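Local structure of 2,5-dihydroxypyridine 5,6-dioxygenase (7CNT) at residues D71-C76 and P316-I321; R118-V123 and G179-P184; D138-L143 and P344-A349; S159-D164 and T207-V212; H189-F194 and M288-R293. The protein catalyses the iron(II)-dependent, oxygen-driven cleavage of the 2,5-dihydroxypyridine ring between carbons 5 and 6, giving N-formylmaleamate in aerobic nicotinate degradation. All coordinates share one frame; numbering follows the deposited sequence.

Interaction 1: D71-C76 and P316-I321; sequences DMTAYC and PCHLDI. With FE2 (Fe (II) ion), chain G.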
# COMPACT_ATOMS: atom_id res chain seq x y z
N ASP A 71 12.94 14.76 15.12
CA ASP A 71 12.71 16.17 14.80
C ASP A 71 13.96 16.66 14.07
O ASP A 71 15.07 16.51 14.58
CB ASP A 71 12.45 16.98 16.08
CG ASP A 71 11.71 18.30 15.82
OD1 ASP A 71 12.27 19.19 15.14
OD2 ASP A 71 10.56 18.44 16.31
N MSE A 72 13.78 17.24 12.89
CA MSE A 72 14.92 17.64 12.04
C MSE A 72 15.47 19.02 12.30
O MSE A 72 16.53 19.38 11.78
CB MSE A 72 14.51 17.58 10.58
CG MSE A 72 14.05 16.17 10.24
SE MSE A 72 13.79 15.96 8.30
CE MSE A 72 15.29 17.01 7.56
N THR A 73 14.77 19.80 13.12
CA THR A 73 15.29 21.08 13.61
C THR A 73 16.39 20.86 14.66
O THR A 73 17.18 21.76 14.93
CB THR A 73 14.16 21.95 14.21
OG1 THR A 73 13.69 21.39 15.44
CG2 THR A 73 13.01 22.10 13.21
N ALA A 74 16.43 19.66 15.24
CA ALA A 74 17.44 19.24 16.24
C ALA A 74 18.90 19.19 15.72
O ALA A 74 19.85 19.21 16.53
CB ALA A 74 17.07 17.88 16.82
N TYR A 75 19.06 19.08 14.39
CA TYR A 75 20.37 19.07 13.73
C TYR A 75 20.31 19.87 12.41
O TYR A 75 19.77 19.38 11.42
CB TYR A 75 20.84 17.63 13.47
CG TYR A 75 22.36 17.42 13.34
CD1 TYR A 75 23.02 17.66 12.13
CD2 TYR A 75 23.12 16.96 14.42
CE1 TYR A 75 24.40 17.45 12.00
CE2 TYR A 75 24.49 16.76 14.30
CZ TYR A 75 25.13 17.00 13.10
OH TYR A 75 26.50 16.80 13.01
N CYS A 76 20.86 21.09 12.42
CA CYS A 76 20.89 21.97 11.26
C CYS A 76 22.26 22.03 10.62
O CYS A 76 22.94 23.05 10.71
CB CYS A 76 20.48 23.39 11.67
SG CYS A 76 18.88 23.50 12.49
N PRO A 316 25.24 22.42 14.05
CA PRO A 316 23.94 21.73 13.96
C PRO A 316 23.02 21.77 15.21
O PRO A 316 21.80 21.69 15.07
CB PRO A 316 24.35 20.29 13.67
CG PRO A 316 25.71 20.15 14.27
CD PRO A 316 26.37 21.47 14.02
N CYS A 317 23.60 21.86 16.41
CA CYS A 317 22.79 21.90 17.64
C CYS A 317 21.94 23.18 17.70
O CYS A 317 22.46 24.30 17.86
CB CYS A 317 23.68 21.80 18.90
SG CYS A 317 22.83 21.54 20.49
N HIS A 318 20.63 22.99 17.58
CA HIS A 318 19.67 24.05 17.52
C HIS A 318 18.58 23.81 18.56
O HIS A 318 17.96 22.76 18.57
CB HIS A 318 19.09 24.06 16.11
CG HIS A 318 17.98 25.03 15.90
ND1 HIS A 318 16.66 24.65 15.90
CD2 HIS A 318 18.00 26.36 15.65
CE1 HIS A 318 15.90 25.71 15.67
NE2 HIS A 318 16.70 26.76 15.52
N LEU A 319 18.35 24.79 19.42
CA LEU A 319 17.26 24.79 20.40
C LEU A 319 16.33 25.95 20.19
O LEU A 319 16.77 27.05 19.82
CB LEU A 319 17.82 24.95 21.83
CG LEU A 319 18.98 24.05 22.26
CD1 LEU A 319 19.26 24.36 23.68
CD2 LEU A 319 18.58 22.59 22.13
N ASP A 320 15.06 25.75 20.49
CA ASP A 320 14.08 26.82 20.43
C ASP A 320 13.39 26.84 21.78
O ASP A 320 12.95 25.80 22.24
CB ASP A 320 13.06 26.56 19.33
CG ASP A 320 13.41 27.20 17.99
OD1 ASP A 320 14.27 28.09 17.92
OD2 ASP A 320 12.79 26.83 16.98
N ILE A 321 13.31 28.00 22.42
CA ILE A 321 12.85 28.09 23.80
C ILE A 321 11.80 29.22 24.03
O ILE A 321 12.15 30.38 24.11
CB ILE A 321 14.03 28.27 24.74
CG1 ILE A 321 14.94 27.06 24.70
CG2 ILE A 321 13.54 28.46 26.17
CD1 ILE A 321 16.26 27.24 25.43
FE FE2 G . 15.86 28.51 16.02
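Tyr75 and Pro316 meet in the tight half of this contact. Their side chains lie side by side and point the same way, and Pro316 CB sits over the centre of the phenol ring, 8° off its normal, a CH-pi contact modelled somewhat closer than is likely. With CG of Tyr75 anti to the backbone N (chi1 -156°), the ring is laid along the proline. The firmest evidence of tightness is the backbone bond just beside it: Cys76 N donates to Pro316 O at 2.9 Å and 166°, in the carbonyl plane and on a lone pair. An alanine in place of Tyr75 would probably leave one side of the Pro316 ring without its aromatic lid, with the backbone bond from Cys76 as the main tie.

The other half is looser. Cys76 SG approaches the His318 ring obliquely, 4.3 Å from its centroid, and His318 ND1 gives Thr73 O a bent, weak hydrogen bond of 3.1 Å. NE2 of His318 binds the iron at 2.0 Å, which sets the ring; the weak bond to ND1 may help to hold its rotation. Asp320 OD1 binds the metal at 2.5 Å. The turn bearing the acceptor is itself braced by an Asx turn, Asp71 OD1 taking both Thr73 N and Thr73 OG1, the hydroxyl at 2.6 Å. His265 and Ser302 complete the observed iron ligands. The loop between strand 53-58 and helix 85-92 thus lies against the residues leading into strand 319-323, whose Leu319 packs on helix 243-254.

Interaction 2: R118-V123 and G179-P184; sequences RILLAV and GYADEP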
# COMPACT_ATOMS: atom_id res chain seq x y z
N ARG A 118 9.70 31.72 -4.08
CA ARG A 118 9.21 31.70 -2.73
C ARG A 118 8.87 30.24 -2.19
O ARG A 118 8.70 29.29 -2.98
CB ARG A 118 8.01 32.64 -2.61
CG ARG A 118 6.78 32.28 -3.41
CD ARG A 118 5.78 33.43 -3.40
NE ARG A 118 4.49 33.09 -4.03
CZ ARG A 118 4.31 32.92 -5.34
NH1 ARG A 118 5.33 33.02 -6.19
NH2 ARG A 118 3.10 32.60 -5.82
N ILE A 119 8.79 30.09 -0.86
CA ILE A 119 8.77 28.76 -0.21
C ILE A 119 7.76 28.74 0.95
O ILE A 119 7.74 29.64 1.78
CB ILE A 119 10.16 28.31 0.28
CG1 ILE A 119 11.13 28.19 -0.88
CG2 ILE A 119 10.09 26.92 0.90
CD1 ILE A 119 12.56 27.85 -0.49
N LEU A 120 6.90 27.72 0.92
CA LEU A 120 5.96 27.43 2.00
C LEU A 120 6.21 26.04 2.65
O LEU A 120 6.09 24.98 1.99
CB LEU A 120 4.53 27.51 1.49
CG LEU A 120 3.48 27.35 2.59
CD1 LEU A 120 3.46 28.55 3.52
CD2 LEU A 120 2.11 27.13 1.99
N LEU A 121 6.53 26.06 3.95
CA LEU A 121 6.80 24.85 4.68
C LEU A 121 5.46 24.36 5.17
O LEU A 121 4.63 25.14 5.62
CB LEU A 121 7.80 25.07 5.81
CG LEU A 121 8.16 23.85 6.70
CD1 LEU A 121 8.85 22.68 5.99
CD2 LEU A 121 9.04 24.28 7.85
N ALA A 122 5.22 23.08 5.02
CA ALA A 122 3.96 22.47 5.49
C ALA A 122 4.17 21.00 5.87
O ALA A 122 4.16 20.12 5.00
CB ALA A 122 2.91 22.60 4.44
N VAL A 123 4.37 20.78 7.17
CA VAL A 123 4.85 19.52 7.75
C VAL A 123 4.12 19.09 9.02
O VAL A 123 4.19 17.90 9.42
CB VAL A 123 6.36 19.60 8.08
CG1 VAL A 123 7.22 19.52 6.81
CG2 VAL A 123 6.69 20.85 8.85
N GLY A 179 2.24 32.57 7.85
CA GLY A 179 1.50 31.35 7.41
C GLY A 179 1.39 31.08 5.91
O GLY A 179 0.89 30.01 5.50
N TYR A 180 1.80 32.06 5.10
CA TYR A 180 1.70 31.94 3.67
C TYR A 180 2.77 32.72 2.95
O TYR A 180 3.27 33.68 3.46
CB TYR A 180 0.29 32.25 3.19
CG TYR A 180 -0.33 33.58 3.54
CD1 TYR A 180 -1.08 33.76 4.72
CD2 TYR A 180 -0.25 34.64 2.62
CE1 TYR A 180 -1.65 34.99 4.99
CE2 TYR A 180 -0.85 35.87 2.86
CZ TYR A 180 -1.52 36.04 4.05
OH TYR A 180 -2.09 37.26 4.21
N ALA A 181 3.14 32.23 1.77
CA ALA A 181 4.27 32.72 1.03
C ALA A 181 3.80 33.48 -0.24
O ALA A 181 3.93 33.00 -1.39
CB ALA A 181 5.17 31.56 0.67
N ASP A 182 3.26 34.69 -0.02
CA ASP A 182 2.71 35.51 -1.13
C ASP A 182 3.77 36.26 -1.95
O ASP A 182 3.61 36.47 -3.15
CB ASP A 182 1.63 36.49 -0.66
CG ASP A 182 1.96 37.17 0.65
OD1 ASP A 182 3.03 36.83 1.23
OD2 ASP A 182 1.13 37.99 1.10
N GLU A 183 4.86 36.63 -1.31
CA GLU A 183 5.79 37.52 -1.95
C GLU A 183 6.90 36.70 -2.52
O GLU A 183 7.29 35.73 -1.94
CB GLU A 183 6.30 38.56 -0.94
CG GLU A 183 5.15 39.32 -0.28
CD GLU A 183 5.54 40.67 0.32
OE1 GLU A 183 4.64 41.53 0.50
OE2 GLU A 183 6.74 40.87 0.61
N PRO A 184 7.44 37.10 -3.66
CA PRO A 184 8.60 36.42 -4.19
C PRO A 184 9.79 36.59 -3.26
O PRO A 184 9.88 37.61 -2.58
CB PRO A 184 8.86 37.19 -5.48
CG PRO A 184 8.39 38.57 -5.16
CD PRO A 184 7.12 38.31 -4.44
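Arg118 lies nearest Pro184 and Leu120 nearest Ala181, with CA-CA distances of 5.0 Å for Arg118-Pro184 and 5.6 Å for Leu120-Ala181. The touching parts run 164° apart, yet no backbone hydrogen bond joins them: 118-121 is a strand, whereas 179-184 is an irregular loop lying over it. Gly179 adopts a positive phi of 111°, where a CB would jam against the preceding carbonyl.

Alternate strand residues turn to the loop. Arg118 leaves the backbone with CG between N and the carbonyl carbon (chi1 64°) and then extends, so its shaft passes along a row of carbonyls; Arg118 CB is 3.2 Å from Glu183 O. Ala181 O lies at the guanidinium edge, near its plane, and takes a weak bond from Arg118 NE, although that oxygen's position is less certain. The outer end of the arginine is held by Ser19 O and Gln25 OE1, both met by NH2. Leu120 supplies the apolar part, its CB 4.2 Å from Ala181 CB, while its CD1 branch lies against the Gly179-Tyr180 backbone, 3.8 Å from Tyr180 CA. Ala181 CB in turn meets Ile119 O at 3.4 Å.

The loop leads into strand 187-189, the next parallel neighbour of 118-121 in the five-stranded sheet, and this contact lays the approach across the strand's side chains. Its chemistry is that of a buried arginine among carbonyl oxygens, whose dipoles probably help to offset its charge; Asp182, turned away, is paired with Lys139 instead.

Interaction 3: D138-L143 and P344-A349; sequences DKRRVL and PEESRA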
# COMPACT_ATOMS: atom_id res chain seq x y z
N ASP A 138 -4.06 37.87 10.20
CA ASP A 138 -2.82 37.45 10.80
C ASP A 138 -1.65 38.17 10.14
O ASP A 138 -0.74 38.58 10.80
CB ASP A 138 -2.64 35.92 10.74
CG ASP A 138 -3.39 35.17 11.84
OD1 ASP A 138 -3.86 35.80 12.83
OD2 ASP A 138 -3.45 33.91 11.72
N LYS A 139 -1.62 38.28 8.83
CA LYS A 139 -0.50 38.98 8.22
C LYS A 139 -0.50 40.44 8.67
O LYS A 139 0.52 41.00 8.97
CB LYS A 139 -0.61 38.90 6.71
CG LYS A 139 0.47 39.66 5.96
CD LYS A 139 0.12 39.85 4.48
CE LYS A 139 1.19 40.71 3.80
NZ LYS A 139 1.28 40.54 2.32
N ARG A 140 -1.67 41.03 8.70
CA ARG A 140 -1.81 42.43 9.06
C ARG A 140 -1.14 42.66 10.42
O ARG A 140 -0.19 43.45 10.56
CB ARG A 140 -3.29 42.83 9.09
CG ARG A 140 -3.53 44.34 9.14
CD ARG A 140 -4.96 44.70 9.55
NE ARG A 140 -5.53 43.88 10.65
CZ ARG A 140 -5.48 44.15 11.97
NH1 ARG A 140 -4.86 45.23 12.44
NH2 ARG A 140 -6.04 43.33 12.84
N ARG A 141 -1.62 41.92 11.40
CA ARG A 141 -1.09 41.99 12.77
C ARG A 141 0.42 41.80 12.85
O ARG A 141 1.09 42.56 13.54
CB ARG A 141 -1.80 41.00 13.68
CG ARG A 141 -3.24 41.39 13.90
CD ARG A 141 -4.02 40.49 14.87
NE ARG A 141 -3.88 39.05 14.60
CZ ARG A 141 -3.00 38.26 15.20
NH1 ARG A 141 -2.15 38.76 16.10
NH2 ARG A 141 -2.95 36.97 14.90
N VAL A 142 0.96 40.83 12.11
CA VAL A 142 2.38 40.55 12.16
C VAL A 142 3.20 41.63 11.48
O VAL A 142 4.31 41.87 11.92
CB VAL A 142 2.70 39.13 11.61
CG1 VAL A 142 4.19 38.83 11.50
CG2 VAL A 142 2.03 38.08 12.50
N LEU A 143 2.70 42.28 10.42
CA LEU A 143 3.48 43.37 9.76
C LEU A 143 3.46 44.63 10.59
O LEU A 143 4.40 45.38 10.60
CB LEU A 143 3.01 43.70 8.36
CG LEU A 143 3.29 42.66 7.27
CD1 LEU A 143 2.80 43.20 5.94
CD2 LEU A 143 4.76 42.28 7.16
N PRO A 344 2.34 46.88 19.03
CA PRO A 344 1.39 47.96 18.72
C PRO A 344 -0.04 47.46 18.78
O PRO A 344 -0.30 46.28 18.51
CB PRO A 344 1.76 48.41 17.29
CG PRO A 344 2.96 47.62 16.90
CD PRO A 344 3.12 46.46 17.86
N GLU A 345 -0.94 48.35 19.14
CA GLU A 345 -2.36 48.05 19.23
C GLU A 345 -2.90 47.29 18.01
O GLU A 345 -3.79 46.43 18.17
CB GLU A 345 -3.14 49.36 19.41
CG GLU A 345 -4.63 49.19 19.66
CD GLU A 345 -4.94 48.54 21.00
OE1 GLU A 345 -6.04 47.95 21.14
OE2 GLU A 345 -4.08 48.63 21.91
N GLU A 346 -2.39 47.58 16.81
CA GLU A 346 -2.91 46.89 15.60
C GLU A 346 -2.44 45.41 15.47
O GLU A 346 -2.96 44.62 14.64
CB GLU A 346 -2.59 47.69 14.33
CG GLU A 346 -3.54 48.87 14.11
CD GLU A 346 -5.04 48.54 14.35
OE1 GLU A 346 -5.65 47.81 13.53
OE2 GLU A 346 -5.62 49.02 15.37
N SER A 347 -1.46 45.03 16.28
CA SER A 347 -1.08 43.64 16.32
C SER A 347 -1.91 42.79 17.31
O SER A 347 -1.86 41.57 17.24
CB SER A 347 0.40 43.54 16.58
OG SER A 347 0.69 43.81 17.92
N ARG A 348 -2.68 43.41 18.20
CA ARG A 348 -3.33 42.66 19.27
C ARG A 348 -4.51 41.90 18.68
O ARG A 348 -5.02 42.28 17.63
CB ARG A 348 -3.79 43.58 20.42
CG ARG A 348 -2.65 44.34 21.12
CD ARG A 348 -3.10 45.44 22.09
NE ARG A 348 -3.55 44.86 23.36
CZ ARG A 348 -4.82 44.65 23.74
NH1 ARG A 348 -5.86 45.05 23.00
NH2 ARG A 348 -5.07 44.06 24.90
N ALA A 349 -4.95 40.85 19.37
CA ALA A 349 -5.95 39.93 18.84
C ALA A 349 -7.32 40.62 18.65
O ALA A 349 -8.27 40.40 19.40
CB ALA A 349 -6.05 38.70 19.74
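The guanidinium of Arg141 meets Ser347 with its edge. Ser347 O lies in the guanidinium plane and accepts from NH1 at 3.0 Å, with an N-H...O angle of 163°. At the far end of the group NH2 forms a salt bridge with Asp138 OD1, one turn back in the helix, slightly tilted from the guanidinium plane; NH2 meets that oxygen from above the carboxylate plane. Arg140 and Glu346 meet differently: their planes are 47° apart, and the salt bridge from Arg140 NH1 to Glu346 OE1, 2.9 Å long, is oblique to the guanidinium.

Arg141 reaches its place through a bend at chi3 (-49°), which folds the group back beside the helix while the shaft rests on the tail's carbonyls, CG 3.3 Å from Glu346 O and CD 3.4 Å from Arg348 O. Leu270 O is a further acceptor for NH1, tying in the segment after strand 263-269. A leucine in place of Arg141 would probably leave Ser347 O without this donor and Asp138 OD1 without its helix partner.

On the tail side, Ser347 CB packs 3.3 Å from Arg141 O, while Ser347 OG turns inward to Pro344 O at 2.7 Å. Pro344 O also accepts from Ser347 N, so two donors of one residue close the short 3-10 turn. An (i, i+3) salt bridge within helix 136-151 therefore presents an arginine to the 3-10 turn of the C-terminal tail, docking the segment that follows strand 340-341.

Interaction 4: S159-D164 and T207-V212; sequences SKAGSD and TLVLDV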
# COMPACT_ATOMS: atom_id res chain seq x y z
N SER A 159 11.57 38.96 33.51
CA SER A 159 10.46 38.19 34.17
C SER A 159 10.56 38.12 35.70
O SER A 159 11.68 38.16 36.32
CB SER A 159 10.34 36.78 33.59
OG SER A 159 11.41 35.97 33.99
N LYS A 160 9.40 37.97 36.33
CA LYS A 160 9.37 37.75 37.79
C LYS A 160 10.25 36.59 38.22
O LYS A 160 10.81 36.59 39.32
CB LYS A 160 7.94 37.58 38.31
CG LYS A 160 7.24 38.91 38.57
CD LYS A 160 5.77 38.73 38.91
CE LYS A 160 5.51 38.72 40.41
NZ LYS A 160 4.05 38.66 40.69
N ALA A 161 10.39 35.61 37.34
CA ALA A 161 11.23 34.46 37.60
C ALA A 161 12.69 34.83 37.51
O ALA A 161 13.52 34.04 37.88
CB ALA A 161 10.93 33.31 36.66
N GLY A 162 13.02 36.01 37.01
CA GLY A 162 14.43 36.39 36.93
C GLY A 162 15.03 36.61 35.56
O GLY A 162 16.20 36.92 35.47
N SER A 163 14.26 36.49 34.48
CA SER A 163 14.86 36.81 33.22
C SER A 163 15.27 38.26 33.32
O SER A 163 14.52 39.05 33.84
CB SER A 163 13.88 36.60 32.08
OG SER A 163 13.89 35.22 31.74
N ASP A 164 16.45 38.61 32.82
CA ASP A 164 16.85 40.00 32.73
C ASP A 164 17.89 40.08 31.62
O ASP A 164 19.06 39.89 31.85
CB ASP A 164 17.41 40.45 34.09
CG ASP A 164 17.68 41.96 34.18
OD1 ASP A 164 17.72 42.69 33.15
OD2 ASP A 164 17.87 42.41 35.32
N THR A 207 20.57 37.41 31.76
CA THR A 207 20.12 36.11 32.17
C THR A 207 18.73 35.84 31.61
O THR A 207 17.84 36.71 31.56
CB THR A 207 20.08 35.99 33.72
OG1 THR A 207 18.96 36.72 34.20
CG2 THR A 207 21.32 36.56 34.39
N LEU A 208 18.54 34.59 31.23
CA LEU A 208 17.27 34.09 30.80
C LEU A 208 16.95 32.87 31.70
O LEU A 208 17.79 31.99 31.90
CB LEU A 208 17.38 33.73 29.32
CG LEU A 208 17.15 34.88 28.35
CD1 LEU A 208 17.31 34.38 26.92
CD2 LEU A 208 15.83 35.63 28.51
N VAL A 209 15.76 32.85 32.27
CA VAL A 209 15.41 31.83 33.22
C VAL A 209 14.26 31.06 32.63
O VAL A 209 13.20 31.64 32.33
CB VAL A 209 14.92 32.46 34.55
CG1 VAL A 209 14.31 31.40 35.48
CG2 VAL A 209 16.07 33.16 35.25
N LEU A 210 14.45 29.76 32.45
CA LEU A 210 13.34 28.90 32.12
C LEU A 210 12.64 28.60 33.41
O LEU A 210 13.20 27.96 34.29
CB LEU A 210 13.76 27.62 31.48
CG LEU A 210 14.08 27.74 30.01
CD1 LEU A 210 15.22 28.70 29.75
CD2 LEU A 210 14.42 26.37 29.48
N ASP A 211 11.42 29.09 33.54
CA ASP A 211 10.63 28.83 34.70
C ASP A 211 9.98 27.48 34.55
O ASP A 211 10.07 26.85 33.51
CB ASP A 211 9.53 29.90 34.79
CG ASP A 211 8.99 30.13 36.22
OD1 ASP A 211 9.47 29.53 37.21
OD2 ASP A 211 8.06 30.95 36.36
N VAL A 212 9.32 27.08 35.61
CA VAL A 212 8.41 25.95 35.59
C VAL A 212 7.30 26.24 34.59
O VAL A 212 6.70 27.32 34.62
CB VAL A 212 7.78 25.74 36.98
CG1 VAL A 212 6.70 24.65 36.95
CG2 VAL A 212 8.85 25.40 38.01
O HOH W 1 11.65 33.70 32.54
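Asp164 and Thr207 form an antiparallel hydrogen-bonded pair, satisfying each other's backbone groups. Asp164 N donates to Thr207 O at 2.7 Å, close to straight, and Thr207 N returns a bond to Asp164 O at 2.9 Å, entering 51° out of the carbonyl plane. Beyond this pair the ladder stops being backbone to backbone. Val209 N donates to Ser163 OG at 3.1 Å and nearly straight (170°), while Val209 O accepts, at 2.6 Å, from a water that also binds Ser159 OG and Ser163 OG. A hydroxyl and a water thus do what main-chain groups would do in a continued ladder.

Ser163 OG reaches Val209 because it stands beside its own backbone N, anti to the carbonyl carbon (chi1 -83°). Ser159 OG, besides holding the water, accepts from Ser163 N at 2.9 Å. Gly162 O receives a weak bond from Thr207 OG1. These groups belong to a type I turn, Ser159 to Gly162, closed by a G1 bulge; Gly162, with its positive phi, lies where a side chain would strike the preceding carbonyl and crowd Val209 CG2.

Apolar contact is modest: Val209 lies under the turn, CG2 3.6 Å from Gly162 C, and its CG1 is 4.1 Å from Ala161 CB. Leu208 turns to Leu323 of strand 319-323. The chemistry implies that the hairpin between strands 154-158 and 164-168 joins edge strand 207-210 mainly through polar groups, with serine hydroxyls and one water standing in where the backbones diverge.

Interaction 5: H189-F194 and M288-R293; sequences HWPSGF and MCMDAR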
# COMPACT_ATOMS: atom_id res chain seq x y z
N HIS A 189 5.95 29.51 6.70
CA HIS A 189 5.59 28.23 7.28
C HIS A 189 4.14 28.20 7.70
O HIS A 189 3.70 29.03 8.46
CB HIS A 189 6.44 27.99 8.54
CG HIS A 189 6.26 26.63 9.14
ND1 HIS A 189 6.84 26.27 10.33
CD2 HIS A 189 5.54 25.56 8.73
CE1 HIS A 189 6.50 25.03 10.63
NE2 HIS A 189 5.71 24.58 9.67
N TRP A 190 3.40 27.21 7.23
CA TRP A 190 2.06 27.05 7.65
C TRP A 190 2.09 25.88 8.61
O TRP A 190 2.36 24.76 8.17
CB TRP A 190 1.20 26.76 6.41
CG TRP A 190 -0.15 26.19 6.69
CD1 TRP A 190 -0.87 26.33 7.83
CD2 TRP A 190 -0.96 25.43 5.79
NE1 TRP A 190 -2.05 25.67 7.72
CE2 TRP A 190 -2.13 25.10 6.47
CE3 TRP A 190 -0.77 24.96 4.49
CZ2 TRP A 190 -3.14 24.34 5.90
CZ3 TRP A 190 -1.77 24.20 3.91
CH2 TRP A 190 -2.95 23.90 4.62
N PRO A 191 1.76 26.09 9.91
CA PRO A 191 1.24 27.29 10.56
C PRO A 191 2.35 28.05 11.26
O PRO A 191 3.40 27.46 11.51
CB PRO A 191 0.32 26.72 11.59
CG PRO A 191 1.04 25.47 12.03
CD PRO A 191 1.92 25.03 10.90
N SER A 192 2.12 29.35 11.48
CA SER A 192 3.01 30.26 12.22
C SER A 192 2.25 31.51 12.70
O SER A 192 1.13 31.37 13.26
CB SER A 192 4.24 30.64 11.40
OG SER A 192 3.83 31.44 10.33
N GLY A 193 2.85 32.72 12.54
CA GLY A 193 2.33 33.91 13.29
C GLY A 193 3.20 34.43 14.43
O GLY A 193 2.79 34.49 15.56
N PHE A 194 4.43 34.78 14.10
CA PHE A 194 5.36 35.35 15.06
C PHE A 194 6.39 36.12 14.27
O PHE A 194 6.25 36.30 13.07
CB PHE A 194 5.93 34.30 16.01
CG PHE A 194 6.71 33.20 15.35
CD1 PHE A 194 6.05 32.09 14.82
CD2 PHE A 194 8.08 33.24 15.28
CE1 PHE A 194 6.75 31.07 14.21
CE2 PHE A 194 8.79 32.22 14.70
CZ PHE A 194 8.13 31.12 14.15
N MSE A 288 6.80 19.36 14.85
CA MSE A 288 7.79 20.21 15.55
C MSE A 288 7.25 21.14 16.64
O MSE A 288 8.02 21.86 17.30
CB MSE A 288 8.62 21.01 14.56
CG MSE A 288 7.95 21.32 13.24
SE MSE A 288 9.20 22.38 12.13
CE MSE A 288 9.05 24.04 13.19
N CYS A 289 5.94 21.11 16.87
CA CYS A 289 5.29 21.95 17.90
C CYS A 289 5.42 23.43 17.63
O CYS A 289 6.10 24.16 18.35
CB CYS A 289 5.74 21.67 19.34
SG CYS A 289 4.36 22.06 20.47
N MSE A 290 4.71 23.85 16.59
CA MSE A 290 4.63 25.25 16.24
C MSE A 290 3.75 26.00 17.21
O MSE A 290 3.87 27.22 17.31
CB MSE A 290 4.08 25.36 14.82
CG MSE A 290 5.11 24.81 13.84
SE MSE A 290 6.81 25.78 13.87
CE MSE A 290 5.97 27.53 13.92
N ASP A 291 2.86 25.28 17.91
CA ASP A 291 2.04 25.89 18.95
C ASP A 291 2.93 26.56 19.97
O ASP A 291 2.67 27.65 20.46
CB ASP A 291 1.21 24.86 19.73
CG ASP A 291 -0.09 24.55 19.08
OD1 ASP A 291 -0.06 23.59 18.25
OD2 ASP A 291 -1.12 25.22 19.42
N ALA A 292 3.99 25.85 20.32
CA ALA A 292 4.90 26.31 21.32
C ALA A 292 5.76 27.49 20.80
O ALA A 292 6.09 28.41 21.55
CB ALA A 292 5.75 25.15 21.77
N ARG A 293 6.08 27.49 19.53
CA ARG A 293 6.88 28.58 18.97
C ARG A 293 6.10 29.87 18.77
O ARG A 293 6.69 30.97 18.79
CB ARG A 293 7.48 28.17 17.64
CG ARG A 293 8.70 27.30 17.77
CD ARG A 293 9.36 27.13 16.40
NE ARG A 293 10.39 26.14 16.54
CZ ARG A 293 10.18 24.83 16.62
NH1 ARG A 293 8.94 24.35 16.58
NH2 ARG A 293 11.22 24.00 16.77
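Met290 and His189 approach from opposite directions. Met290, modelled as selenomethionine, sets SE 4.2 Å from the centroid of the His189 ring and 68° off its normal, an oblique meeting beside CE1 and ND1; the place of SE is less sure, since it is modelled too close to Met288 CE. Folding at chi2 (-61°) and again at chi3 curls the chain back and brings its methyl to Phe194. There the two side chains cross at about a right angle, CE lying near the plane of the phenyl ring at its edge, 3.6 Å from Phe194 CE1. The same methyl is 3.5 Å from Pro191 O. Pro191 also crosses the chain obliquely, CG 4.1 Å from Met290 CB, and its carbonyl oxygen lies over the centre of the His189 ring, 3.7 Å above the plane. The peptide before Pro191 is cis.

Phe194 has a different partner on one face: Arg293 O stands 4.1 Å above it, offset toward the rim. Phe194 itself begins strand 194-197 at a G1 bulge with Gly193, facing Glu177.

No hydrogen bond crosses between the segments, so they are joined by a bent selenomethionine chain wedged among two rings and a proline. Among the polar bonds of 288-293, that from Arg293 NH1 to Met288 O, 2.8 Å long and in the guanidinium plane, helps to place Arg293, whose NE forms a salt bridge with the iron ligand Asp320. The contact is therefore consistent with a second-shell role: it packs the start of helix 290-294, from which that arginine reaches the metal site.

How the interactions relate
Interaction 1 spans most of the chain and encloses interactions 2, 4 and 5, whereas interaction 3, closed by the C-terminal tail, crosses it. Interactions 1 and 5, centres 15 Å apart, meet at the iron site through Asp320 and Arg293. Interaction 2 closes before interaction 5 opens; their centres are about 13 Å apart, and Leu121 and Trp190 meet beside the parallel sheet. Interaction 2 reaches interaction 3 through Asp182 and Lys139. Val142 of interaction 3 also packs on Gly193 and Phe194 of interaction 5. Interaction 4 is peripheral, about 22 Å from interaction 1 between centres, linked by Ile321 and Leu210. Interactions 1, 2, 3 and 5 thus connect the parallel sheet, the tail and the iron-bearing antiparallel sheet.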